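PDB 3TGH: glideosome-associated protein 50 from Plasmodium falciparum 3D7, which is a component of the glideosome, the complex behind parasite gliding and host-cell invasion, and may help assemble it and anchor it to the inner membrane complex. Local coordinates for residues V35-S40 / M72-T78; Q92-Q97 / W121-Y126; L9-D15 / L60-Y65; Y130-V136 / K148-F154. All coordinates share one frame; numbering follows the deposited sequence.

In the fold
Contact 1 lies centrally, and each of the other three contacts touches it. Contact 2 continues the same sheet, F76 O accepting from I122 N at 2.9 Å; contact 3 ties on through S40, whose OG lies 2.9 Å from both L9 O and W12 NE1. Contact 4 belongs to the second sheet of the metallophosphoesterase sandwich and meets contact 1 where F37 CZ and F154 CZ approach to 3.5 Å. Contacts 3 and 4 are on opposite sides of the chain's centre, their centres about 29 Å apart. As for the metal-binding histidines, the side chain of S40 is about 11 Å from that of H233 and that of Y126 about 11 Å from that of H172.

Contact 1 of 4, residues V35-S40 / M72-T78; sequences VTFIVS and MYMPFFT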
# COMPACT_ATOMS: atom_id res chain seq x y z
N VAL A 35 -7.48 3.77 14.05
CA VAL A 35 -7.14 3.78 12.63
C VAL A 35 -8.34 4.27 11.83
O VAL A 35 -9.47 3.87 12.10
CB VAL A 35 -6.72 2.38 12.17
CG1 VAL A 35 -6.67 2.29 10.64
CG2 VAL A 35 -5.36 2.00 12.79
N THR A 36 -8.10 5.14 10.85
CA THR A 36 -9.19 5.69 10.03
C THR A 36 -9.22 5.22 8.57
O THR A 36 -10.21 5.45 7.87
CB THR A 36 -9.20 7.23 10.08
OG1 THR A 36 -7.94 7.73 9.64
CG2 THR A 36 -9.49 7.70 11.52
N PHE A 37 -8.17 4.56 8.10
CA PHE A 37 -8.23 3.86 6.82
C PHE A 37 -7.14 2.80 6.72
O PHE A 37 -6.22 2.75 7.53
CB PHE A 37 -8.17 4.81 5.61
CG PHE A 37 -6.91 5.62 5.52
CD1 PHE A 37 -5.84 5.19 4.74
CD2 PHE A 37 -6.80 6.84 6.19
CE1 PHE A 37 -4.67 5.95 4.64
CE2 PHE A 37 -5.65 7.60 6.09
CZ PHE A 37 -4.58 7.15 5.30
N ILE A 38 -7.31 1.92 5.74
CA ILE A 38 -6.42 0.80 5.51
C ILE A 38 -5.84 0.94 4.11
O ILE A 38 -6.54 1.34 3.17
CB ILE A 38 -7.17 -0.54 5.63
CG1 ILE A 38 -7.82 -0.69 7.01
CG2 ILE A 38 -6.25 -1.73 5.33
CD1 ILE A 38 -9.02 -1.64 7.02
N VAL A 39 -4.56 0.61 3.96
CA VAL A 39 -3.96 0.43 2.65
C VAL A 39 -3.54 -1.03 2.52
O VAL A 39 -3.20 -1.67 3.51
CB VAL A 39 -2.74 1.35 2.39
CG1 VAL A 39 -3.11 2.83 2.54
CG2 VAL A 39 -1.56 0.99 3.31
N SER A 40 -3.56 -1.54 1.29
CA SER A 40 -3.21 -2.95 1.06
C SER A 40 -2.13 -3.11 0.00
O SER A 40 -2.43 -3.06 -1.19
CB SER A 40 -4.46 -3.73 0.67
OG SER A 40 -4.15 -5.11 0.48
N MET A 72 -15.31 -1.44 11.47
CA MET A 72 -14.42 -1.67 10.32
C MET A 72 -14.89 -0.96 9.04
O MET A 72 -14.31 -1.17 7.96
CB MET A 72 -14.25 -3.17 10.08
CG MET A 72 -13.41 -3.88 11.14
SD MET A 72 -11.67 -3.42 11.05
CE MET A 72 -11.16 -4.40 9.62
N TYR A 73 -15.90 -0.11 9.15
CA TYR A 73 -16.37 0.61 7.97
C TYR A 73 -15.51 1.84 7.74
O TYR A 73 -15.74 2.91 8.33
CB TYR A 73 -17.85 0.97 8.05
CG TYR A 73 -18.37 1.59 6.78
CD1 TYR A 73 -18.30 0.90 5.57
CD2 TYR A 73 -18.91 2.88 6.77
CE1 TYR A 73 -18.76 1.46 4.39
CE2 TYR A 73 -19.38 3.44 5.58
CZ TYR A 73 -19.29 2.72 4.40
OH TYR A 73 -19.74 3.26 3.22
N MET A 74 -14.50 1.67 6.89
CA MET A 74 -13.54 2.71 6.54
C MET A 74 -12.95 2.36 5.17
O MET A 74 -13.11 1.23 4.71
CB MET A 74 -12.44 2.78 7.59
CG MET A 74 -11.62 1.49 7.72
SD MET A 74 -10.43 1.56 9.07
CE MET A 74 -11.55 1.56 10.48
N PRO A 75 -12.26 3.31 4.52
CA PRO A 75 -11.65 3.01 3.23
C PRO A 75 -10.61 1.91 3.30
O PRO A 75 -9.88 1.83 4.28
CB PRO A 75 -10.99 4.33 2.83
CG PRO A 75 -11.75 5.36 3.57
CD PRO A 75 -12.08 4.72 4.88
N PHE A 76 -10.59 1.07 2.27
CA PHE A 76 -9.61 0.01 2.07
C PHE A 76 -8.99 0.28 0.69
O PHE A 76 -9.52 -0.15 -0.34
CB PHE A 76 -10.33 -1.35 2.11
CG PHE A 76 -9.41 -2.54 2.07
CD1 PHE A 76 -8.92 -3.09 3.25
CD2 PHE A 76 -9.09 -3.15 0.88
CE1 PHE A 76 -8.09 -4.21 3.23
CE2 PHE A 76 -8.25 -4.27 0.85
CZ PHE A 76 -7.76 -4.79 2.02
N PHE A 77 -7.90 1.05 0.69
CA PHE A 77 -7.24 1.49 -0.53
C PHE A 77 -6.31 0.37 -0.95
O PHE A 77 -5.34 0.07 -0.25
CB PHE A 77 -6.38 2.74 -0.31
CG PHE A 77 -7.16 3.97 0.07
CD1 PHE A 77 -7.88 4.67 -0.89
CD2 PHE A 77 -7.13 4.46 1.37
CE1 PHE A 77 -8.60 5.82 -0.54
CE2 PHE A 77 -7.85 5.59 1.72
CZ PHE A 77 -8.57 6.27 0.77
N THR A 78 -6.61 -0.26 -2.08
CA THR A 78 -5.84 -1.41 -2.49
C THR A 78 -5.25 -1.27 -3.89
O THR A 78 -5.58 -0.36 -4.64
CB THR A 78 -6.65 -2.71 -2.34
OG1 THR A 78 -5.76 -3.82 -2.48
CG2 THR A 78 -7.77 -2.79 -3.36
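Strands 37-40 and 75-78 run parallel, their axes approaching to 4.6 Å at an angle of 18°. I38 spans two positions of its partner: I38 N donates to P75 O at 3.0 Å, and F77 N donates back to I38 O at 2.8 Å. One step on, S40 N reaches F77 O at 2.9 Å by a more bent bond, and the same oxygen also receives a CA-H contact from V39. This staggered ladder pairs I38 with F76 and V39 with F77. It joins the two strands of a beta-alpha-beta unit whose connection carries helix 56-62, inside the calcineurin-like phosphoesterase fold. On the V39 and F77 side of the sheet, F77 turns its ring edge toward the face of F37 in an offset edge-to-face pair, with centroids 5.6 Å apart and planes at 83°. The F37 ring also meets F6 and F154, and F77 stacks on Y130. On the reverse side I38 carries the packing. Its first torsion, chi1 -58°, swings CG2 opposite the backbone N, and this methyl meets F76 CD1 at 3.6 Å, while the other branch offers CG1 to M74 SD at 4.0 Å. The far end of the F76 ring reaches S40, CZ to CB 3.7 Å. M74 crosses I38 at about a right angle, and its bent tail carries CE back to the carbonyl oxygen of V35. The hydroxyls here are engaged by neighbours: S40 OG by L9 O and W12 NE1, T78 OG1 by N44.

Contact 2 of 4, residues Q92-Q97 / W121-Y126; sequences QLLKGQ and WIMPNY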
# COMPACT_ATOMS: atom_id res chain seq x y z
N GLN A 92 -11.89 -6.92 -9.98
CA GLN A 92 -11.42 -6.18 -8.81
C GLN A 92 -11.47 -4.68 -9.04
O GLN A 92 -11.72 -3.92 -8.12
CB GLN A 92 -10.01 -6.62 -8.44
CG GLN A 92 -9.93 -8.07 -8.05
CD GLN A 92 -8.68 -8.40 -7.27
OE1 GLN A 92 -8.28 -7.67 -6.36
NE2 GLN A 92 -8.07 -9.53 -7.60
N LEU A 93 -11.21 -4.26 -10.28
CA LEU A 93 -11.33 -2.86 -10.68
C LEU A 93 -12.79 -2.39 -10.61
O LEU A 93 -13.09 -1.30 -10.07
CB LEU A 93 -10.76 -2.68 -12.09
CG LEU A 93 -10.78 -1.28 -12.69
CD1 LEU A 93 -9.78 -0.39 -11.98
CD2 LEU A 93 -10.51 -1.32 -14.20
N LEU A 94 -13.71 -3.19 -11.14
CA LEU A 94 -15.12 -2.80 -11.14
C LEU A 94 -15.68 -2.71 -9.72
O LEU A 94 -16.48 -1.82 -9.42
CB LEU A 94 -15.95 -3.76 -12.00
CG LEU A 94 -15.67 -3.68 -13.50
CD1 LEU A 94 -16.40 -4.81 -14.22
CD2 LEU A 94 -16.06 -2.31 -14.07
N LYS A 95 -15.25 -3.62 -8.84
CA LYS A 95 -15.59 -3.51 -7.42
C LYS A 95 -15.01 -2.23 -6.83
O LYS A 95 -15.61 -1.61 -5.95
CB LYS A 95 -15.04 -4.71 -6.65
CG LYS A 95 -15.84 -5.98 -6.83
CD LYS A 95 -16.75 -6.26 -5.66
CE LYS A 95 -17.52 -7.55 -5.87
NZ LYS A 95 -18.42 -7.87 -4.73
N GLY A 96 -13.83 -1.84 -7.32
CA GLY A 96 -13.08 -0.68 -6.81
C GLY A 96 -13.65 0.69 -7.14
O GLY A 96 -13.19 1.69 -6.58
N GLN A 97 -14.62 0.71 -8.05
CA GLN A 97 -15.40 1.91 -8.35
C GLN A 97 -16.59 2.00 -7.39
O GLN A 97 -16.66 2.91 -6.56
CB GLN A 97 -15.95 1.90 -9.80
CG GLN A 97 -15.04 1.33 -10.87
CD GLN A 97 -13.80 2.16 -11.07
OE1 GLN A 97 -13.87 3.35 -11.38
NE2 GLN A 97 -12.65 1.53 -10.92
N TRP A 121 -14.10 -1.17 -0.28
CA TRP A 121 -13.09 -1.51 -1.28
C TRP A 121 -12.90 -0.34 -2.25
O TRP A 121 -13.85 0.05 -2.93
CB TRP A 121 -13.57 -2.76 -2.01
CG TRP A 121 -12.64 -3.36 -3.00
CD1 TRP A 121 -12.55 -3.06 -4.33
CD2 TRP A 121 -11.71 -4.42 -2.77
NE1 TRP A 121 -11.60 -3.85 -4.93
CE2 TRP A 121 -11.08 -4.70 -4.00
CE3 TRP A 121 -11.35 -5.16 -1.64
CZ2 TRP A 121 -10.10 -5.68 -4.13
CZ3 TRP A 121 -10.38 -6.15 -1.78
CH2 TRP A 121 -9.77 -6.39 -3.02
N ILE A 122 -11.69 0.22 -2.28
CA ILE A 122 -11.38 1.36 -3.12
C ILE A 122 -10.21 1.01 -4.04
O ILE A 122 -9.11 0.68 -3.57
CB ILE A 122 -11.03 2.61 -2.29
CG1 ILE A 122 -12.22 3.00 -1.42
CG2 ILE A 122 -10.63 3.78 -3.20
CD1 ILE A 122 -12.00 4.25 -0.61
N MET A 123 -10.47 1.04 -5.34
CA MET A 123 -9.41 0.87 -6.35
C MET A 123 -9.95 1.45 -7.67
O MET A 123 -10.43 0.72 -8.53
CB MET A 123 -9.00 -0.60 -6.50
CG MET A 123 -7.69 -0.73 -7.25
SD MET A 123 -7.11 -2.43 -7.44
CE MET A 123 -8.17 -2.95 -8.80
N PRO A 124 -9.90 2.79 -7.81
CA PRO A 124 -10.52 3.46 -8.97
C PRO A 124 -9.81 3.20 -10.30
O PRO A 124 -10.40 3.36 -11.38
CB PRO A 124 -10.47 4.94 -8.59
CG PRO A 124 -9.35 5.05 -7.63
CD PRO A 124 -9.29 3.75 -6.88
N ASN A 125 -8.54 2.78 -10.21
CA ASN A 125 -7.73 2.37 -11.35
C ASN A 125 -6.60 1.52 -10.78
O ASN A 125 -6.42 1.46 -9.56
CB ASN A 125 -7.19 3.59 -12.10
CG ASN A 125 -6.47 3.21 -13.40
OD1 ASN A 125 -6.92 2.31 -14.12
ND2 ASN A 125 -5.36 3.87 -13.68
N TYR A 126 -5.85 0.86 -11.66
CA TYR A 126 -4.74 0.01 -11.24
C TYR A 126 -3.63 0.83 -10.56
O TYR A 126 -2.90 0.29 -9.73
CB TYR A 126 -4.20 -0.78 -12.44
CG TYR A 126 -5.25 -1.67 -13.07
CD1 TYR A 126 -5.74 -2.78 -12.39
CD2 TYR A 126 -5.80 -1.36 -14.32
CE1 TYR A 126 -6.74 -3.58 -12.94
CE2 TYR A 126 -6.80 -2.17 -14.88
CZ TYR A 126 -7.25 -3.28 -14.19
OH TYR A 126 -8.23 -4.09 -14.72
O HOH W 1 -12.36 5.35 -11.72
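G96 and M123 bring their backbones together, CA to CA 4.0 Å, an approach that the missing side chain of G96 permits. M123 N donates to G96 O at 3.1 Å in a nearly straight bond (169°), which fixes the chain leaving strand 120-122 against G96 of helix 89-97. The tight part continues through W121. Its NE1 donates to Q92 O at 3.2 Å, in the carbonyl plane and on a lone pair, while CD1, at the ring edge, sits 3.5 Å from G96 CA. Q92 OE1 lies in the ring plane at the benzo edge, but its hydrogen-bond partner is N44. The thioether of M123 bends at chi3 (79°), bringing CE to 3.6 Å from L93 N. L93 spreads its branches, CD2 toward Y126 OH at 3.6 Å and CD1 toward N125 CA. The more open, solvent-facing side is formed by Q97 and K95, both partly exposed. Q97 is nonetheless held, folding back so that its NE2 donates twice, to P124 O at 2.9 Å and to L93 O at 3.0 Å. Both acceptors lie in the amide plane, which fixes the amide's rotation, although NE2 stands well above both carbonyl planes, 56° for P124. A water also donates to P124 O. K95 has little grip, touching W121 only with its root, and its amine leads away to a cation-pi contact with W57. Around it, the W121 ring meets W57 and Y61 edge-to-face, I122 hydrogen-bonds strand 75-78, and Y126 meets the W85 ring and touches Y89 at the start of helix 89-97.

Contact 3 of 4, residues L9-D15 / L60-Y65; sequences LGDWGKD and LYEDVY
Y61 meets W12 with its ring, and its carbonyl oxygen is gripped twice from its own chain: Y65 N donates to Y61 O at 2.9 Å and V64 N to the same atom at 3.1 Å. Both Y61 and Y65 reach the indole of W12. Y65 points its edge at the face of the six-membered ring of W12 in an offset edge-to-face pair, centroids 5.8 Å apart and planes at 88°. Y61 comes obliquely, with CD1 3.6 Å from W12 CH2 and the planes at 46°. With chi1 at 49°, W12 sets CG astride its own main chain, the N to one side and the carbonyl carbon to the other, which directs the indole toward helix 56-62. L60 O sits at the indole edge, 3.7 Å from W12 CZ3, and is hydrogen-bonded by Q19. L9 CD2 touches the phenolic end of Y65, 3.8 Å from OH, while V64 CG1 lies over the centre of one Y65 face. Beyond W12 the chain makes an inverse gamma turn at G13, and L60 CD2 packs against D15 CB at 3.7 Å. No hydrogen bond spans the two segments; the indole N-H is taken by S40, and Y61 OH is bonded to P119 O. The contact is thus aromatic and apolar, and the same loop carries D11, whose OD2 hydrogen-bonds the backbone N of metal-binding H233.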
# COMPACT_ATOMS: atom_id res chain seq x y z
N LEU A 9 -2.12 -3.95 5.32
CA LEU A 9 -2.37 -5.39 5.30
C LEU A 9 -2.12 -5.92 3.89
O LEU A 9 -2.76 -5.50 2.94
CB LEU A 9 -3.83 -5.67 5.70
CG LEU A 9 -4.22 -7.15 5.75
CD1 LEU A 9 -3.58 -7.84 6.96
CD2 LEU A 9 -5.74 -7.30 5.74
N GLY A 10 -1.18 -6.85 3.73
CA GLY A 10 -0.80 -7.32 2.39
C GLY A 10 -0.91 -8.81 2.17
O GLY A 10 -0.73 -9.59 3.11
N ASP A 11 -1.24 -9.20 0.94
CA ASP A 11 -1.26 -10.62 0.54
C ASP A 11 -2.13 -11.46 1.47
O ASP A 11 -1.74 -12.55 1.92
CB ASP A 11 0.17 -11.13 0.46
CG ASP A 11 0.99 -10.40 -0.59
OD1 ASP A 11 0.85 -10.72 -1.78
OD2 ASP A 11 1.77 -9.50 -0.23
N TRP A 12 -3.32 -10.95 1.71
CA TRP A 12 -4.19 -11.36 2.82
C TRP A 12 -5.26 -12.37 2.41
O TRP A 12 -5.84 -13.06 3.26
CB TRP A 12 -4.83 -10.10 3.43
CG TRP A 12 -5.43 -9.21 2.39
CD1 TRP A 12 -4.87 -8.08 1.86
CD2 TRP A 12 -6.68 -9.39 1.72
NE1 TRP A 12 -5.69 -7.55 0.89
CE2 TRP A 12 -6.82 -8.33 0.80
CE3 TRP A 12 -7.71 -10.33 1.82
CZ2 TRP A 12 -7.93 -8.20 -0.04
CZ3 TRP A 12 -8.83 -10.20 0.99
CH2 TRP A 12 -8.92 -9.14 0.07
N GLY A 13 -5.53 -12.47 1.11
CA GLY A 13 -6.67 -13.24 0.62
C GLY A 13 -6.43 -14.72 0.38
O GLY A 13 -6.32 -15.15 -0.77
N LYS A 14 -6.38 -15.48 1.47
CA LYS A 14 -6.26 -16.93 1.41
C LYS A 14 -6.84 -17.52 2.70
O LYS A 14 -6.60 -16.99 3.79
CB LYS A 14 -4.80 -17.34 1.26
CG LYS A 14 -4.61 -18.84 0.99
CD LYS A 14 -3.15 -19.20 0.79
CE LYS A 14 -3.00 -20.70 0.49
NZ LYS A 14 -1.58 -21.09 0.26
N ASP A 15 -7.60 -18.60 2.58
CA ASP A 15 -8.22 -19.23 3.75
C ASP A 15 -7.18 -20.08 4.49
O ASP A 15 -6.96 -21.25 4.17
CB ASP A 15 -9.43 -20.08 3.32
CG ASP A 15 -10.15 -20.71 4.50
OD1 ASP A 15 -10.06 -20.20 5.64
OD2 ASP A 15 -10.83 -21.74 4.29
N LEU A 60 -13.40 -14.68 1.81
CA LEU A 60 -12.04 -14.26 2.16
C LEU A 60 -11.91 -12.80 2.57
O LEU A 60 -10.88 -12.42 3.11
CB LEU A 60 -11.07 -14.55 1.00
CG LEU A 60 -10.96 -16.00 0.55
CD1 LEU A 60 -9.99 -16.14 -0.62
CD2 LEU A 60 -10.54 -16.90 1.72
N TYR A 61 -12.93 -11.97 2.31
CA TYR A 61 -12.86 -10.55 2.63
C TYR A 61 -14.01 -10.14 3.54
O TYR A 61 -13.79 -9.80 4.70
CB TYR A 61 -12.84 -9.71 1.36
CG TYR A 61 -12.80 -8.21 1.57
CD1 TYR A 61 -11.61 -7.56 1.88
CD2 TYR A 61 -13.96 -7.43 1.44
CE1 TYR A 61 -11.57 -6.17 2.05
CE2 TYR A 61 -13.92 -6.05 1.62
CZ TYR A 61 -12.72 -5.43 1.93
OH TYR A 61 -12.65 -4.07 2.10
N GLU A 62 -15.23 -10.21 3.01
CA GLU A 62 -16.40 -9.70 3.72
C GLU A 62 -16.62 -10.38 5.07
O GLU A 62 -16.86 -9.71 6.07
CB GLU A 62 -17.67 -9.86 2.88
CG GLU A 62 -17.67 -9.09 1.56
CD GLU A 62 -18.91 -9.37 0.73
OE1 GLU A 62 -19.86 -10.01 1.23
OE2 GLU A 62 -18.94 -8.94 -0.44
N ASP A 63 -16.54 -11.71 5.09
CA ASP A 63 -16.77 -12.46 6.33
C ASP A 63 -15.56 -12.50 7.27
O ASP A 63 -15.69 -12.91 8.42
CB ASP A 63 -17.24 -13.89 6.03
CG ASP A 63 -18.66 -13.94 5.48
OD1 ASP A 63 -19.35 -12.90 5.47
OD2 ASP A 63 -19.08 -15.04 5.06
N VAL A 64 -14.40 -12.07 6.78
CA VAL A 64 -13.17 -12.10 7.56
C VAL A 64 -12.93 -10.76 8.26
O VAL A 64 -12.49 -10.75 9.42
CB VAL A 64 -11.94 -12.45 6.67
CG1 VAL A 64 -10.63 -12.37 7.47
CG2 VAL A 64 -12.11 -13.84 6.06
N TYR A 65 -13.20 -9.65 7.58
CA TYR A 65 -12.83 -8.33 8.10
C TYR A 65 -14.03 -7.49 8.53
O TYR A 65 -13.92 -6.27 8.66
CB TYR A 65 -11.95 -7.59 7.08
CG TYR A 65 -10.72 -8.39 6.73
CD1 TYR A 65 -9.65 -8.51 7.63
CD2 TYR A 65 -10.62 -9.06 5.52
CE1 TYR A 65 -8.53 -9.28 7.33
CE2 TYR A 65 -9.50 -9.82 5.20
CZ TYR A 65 -8.46 -9.93 6.11
OH TYR A 65 -7.37 -10.69 5.79

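Contact 4 of 4, residues Y130-V136 / K148-F154; sequences YFTHFTV and KDLAAAF
The ring of F131 is topped by A153: the methyl CB stands 3.9 Å from the ring centroid, 22° off the normal, a CH-pi contact shifted toward the rim. F134 receives L150 in the same manner, CB lying 4.3 Å from the centroid over one face. A chi1 of 62° turns the F134 ring toward the adjacent strand, which its CZ end reaches. F154 is met at its edge, where Y130 O lies in the ring plane and T132 CG2 approaches CE1 at 4.2 Å; the Y130 side chain runs beside it, CD2 to F154 CD1 4.0 Å. These rings decorate a beta hairpin of strands 128-136 and 148-156. Hydrogen-bonded pairs Y130 with F154, T132 with A152, F134 with L150 and V136 with K148 each contribute two bonds, and V136 N to K148 O, at 2.7 Å, is the shortest of the eight. Strand 128-136 is the outermost strand of its sheet in this chain, and strand 148-156 joins onward to strand 192-196. The face bearing T132, F134, A152 and F154 turns inward to the other sheet of the sandwich, T132 and F134 touching L4, and A152 touching L281. On the other face, beyond F131 and A153, lie the exposed H133, T135 and D149. H133 ND1 donates to D149 OD1 at 3.0 Å, meeting it nearly along its C-O axis, although OD1 is 28° out of the imidazole plane. T135 OG1 adds a weak bond to D149 OD2 at 3.3 Å. H133, T135 and D149 each touch a crystal neighbour.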
# COMPACT_ATOMS: atom_id res chain seq x y z
N TYR A 130 -4.23 9.45 -3.50
CA TYR A 130 -5.14 9.96 -2.48
C TYR A 130 -4.36 11.00 -1.68
O TYR A 130 -3.36 10.69 -1.04
CB TYR A 130 -5.62 8.82 -1.59
CG TYR A 130 -6.37 9.24 -0.35
CD1 TYR A 130 -7.57 9.94 -0.44
CD2 TYR A 130 -5.91 8.90 0.93
CE1 TYR A 130 -8.28 10.32 0.70
CE2 TYR A 130 -6.60 9.28 2.08
CZ TYR A 130 -7.78 9.99 1.95
OH TYR A 130 -8.47 10.35 3.09
N PHE A 131 -4.81 12.25 -1.76
CA PHE A 131 -4.17 13.34 -1.04
C PHE A 131 -5.08 13.72 0.10
O PHE A 131 -6.29 13.87 -0.10
CB PHE A 131 -3.97 14.55 -1.95
CG PHE A 131 -2.77 14.46 -2.84
CD1 PHE A 131 -2.74 13.55 -3.89
CD2 PHE A 131 -1.69 15.30 -2.66
CE1 PHE A 131 -1.63 13.46 -4.72
CE2 PHE A 131 -0.58 15.23 -3.49
CZ PHE A 131 -0.55 14.31 -4.53
N THR A 132 -4.52 13.87 1.29
CA THR A 132 -5.29 14.23 2.46
C THR A 132 -4.47 15.17 3.35
O THR A 132 -3.35 15.56 3.02
CB THR A 132 -5.77 12.98 3.22
OG1 THR A 132 -6.71 13.37 4.23
CG2 THR A 132 -4.59 12.22 3.85
N HIS A 133 -5.07 15.57 4.47
CA HIS A 133 -4.42 16.49 5.40
C HIS A 133 -4.99 16.33 6.79
O HIS A 133 -6.09 15.78 6.97
CB HIS A 133 -4.62 17.93 4.92
CG HIS A 133 -6.06 18.34 4.84
ND1 HIS A 133 -6.68 19.08 5.82
CD2 HIS A 133 -7.00 18.09 3.90
CE1 HIS A 133 -7.94 19.27 5.49
NE2 HIS A 133 -8.17 18.68 4.33
N PHE A 134 -4.24 16.80 7.79
CA PHE A 134 -4.71 16.82 9.17
C PHE A 134 -4.09 18.00 9.92
O PHE A 134 -3.07 18.54 9.50
CB PHE A 134 -4.40 15.49 9.87
CG PHE A 134 -2.93 15.16 9.98
CD1 PHE A 134 -2.23 15.41 11.15
CD2 PHE A 134 -2.26 14.57 8.91
CE1 PHE A 134 -0.88 15.10 11.26
CE2 PHE A 134 -0.90 14.26 9.01
CZ PHE A 134 -0.21 14.52 10.18
N THR A 135 -4.74 18.39 11.02
CA THR A 135 -4.31 19.56 11.80
C THR A 135 -3.40 19.14 12.95
O THR A 135 -3.60 18.09 13.56
CB THR A 135 -5.53 20.31 12.38
OG1 THR A 135 -6.48 20.57 11.34
CG2 THR A 135 -5.10 21.63 13.01
N VAL A 136 -2.39 19.96 13.24
CA VAL A 136 -1.48 19.74 14.37
C VAL A 136 -1.32 21.02 15.20
O VAL A 136 -1.71 22.10 14.76
CB VAL A 136 -0.09 19.27 13.91
CG1 VAL A 136 -0.18 17.90 13.25
CG2 VAL A 136 0.54 20.28 12.97
N LYS A 148 -1.91 24.39 12.68
CA LYS A 148 -1.09 24.11 11.50
C LYS A 148 -1.58 22.84 10.79
O LYS A 148 -1.93 21.86 11.45
CB LYS A 148 0.37 23.94 11.93
CG LYS A 148 1.37 23.83 10.79
CD LYS A 148 2.74 23.37 11.29
CE LYS A 148 3.80 23.45 10.21
NZ LYS A 148 3.52 22.54 9.06
N ASP A 149 -1.57 22.86 9.46
CA ASP A 149 -2.03 21.71 8.68
C ASP A 149 -0.87 21.00 8.00
O ASP A 149 -0.01 21.63 7.39
CB ASP A 149 -3.06 22.15 7.63
CG ASP A 149 -4.48 21.94 8.09
OD1 ASP A 149 -5.24 21.21 7.41
OD2 ASP A 149 -4.85 22.49 9.16
N LEU A 150 -0.85 19.67 8.11
CA LEU A 150 0.12 18.83 7.40
C LEU A 150 -0.61 18.00 6.34
O LEU A 150 -1.70 17.50 6.59
CB LEU A 150 0.88 17.92 8.37
CG LEU A 150 1.81 18.64 9.34
CD1 LEU A 150 2.38 17.68 10.38
CD2 LEU A 150 2.93 19.36 8.60
N ALA A 151 -0.00 17.87 5.16
CA ALA A 151 -0.60 17.19 4.02
C ALA A 151 0.14 15.89 3.77
O ALA A 151 1.36 15.85 3.86
CB ALA A 151 -0.54 18.08 2.78
N ALA A 152 -0.61 14.83 3.45
CA ALA A 152 -0.05 13.52 3.14
C ALA A 152 -0.51 13.07 1.77
O ALA A 152 -1.71 13.09 1.47
CB ALA A 152 -0.48 12.50 4.19
N ALA A 153 0.45 12.68 0.93
CA ALA A 153 0.15 12.14 -0.39
C ALA A 153 0.38 10.63 -0.37
O ALA A 153 1.46 10.17 -0.05
CB ALA A 153 1.02 12.79 -1.44
N PHE A 154 -0.67 9.88 -0.70
CA PHE A 154 -0.60 8.43 -0.86
C PHE A 154 -0.67 8.13 -2.34
O PHE A 154 -1.62 8.53 -3.02
CB PHE A 154 -1.76 7.77 -0.11
CG PHE A 154 -1.63 7.84 1.38
CD1 PHE A 154 -2.04 8.96 2.07
CD2 PHE A 154 -1.05 6.79 2.09
CE1 PHE A 154 -1.90 9.02 3.46
CE2 PHE A 154 -0.90 6.85 3.46
CZ PHE A 154 -1.33 7.97 4.15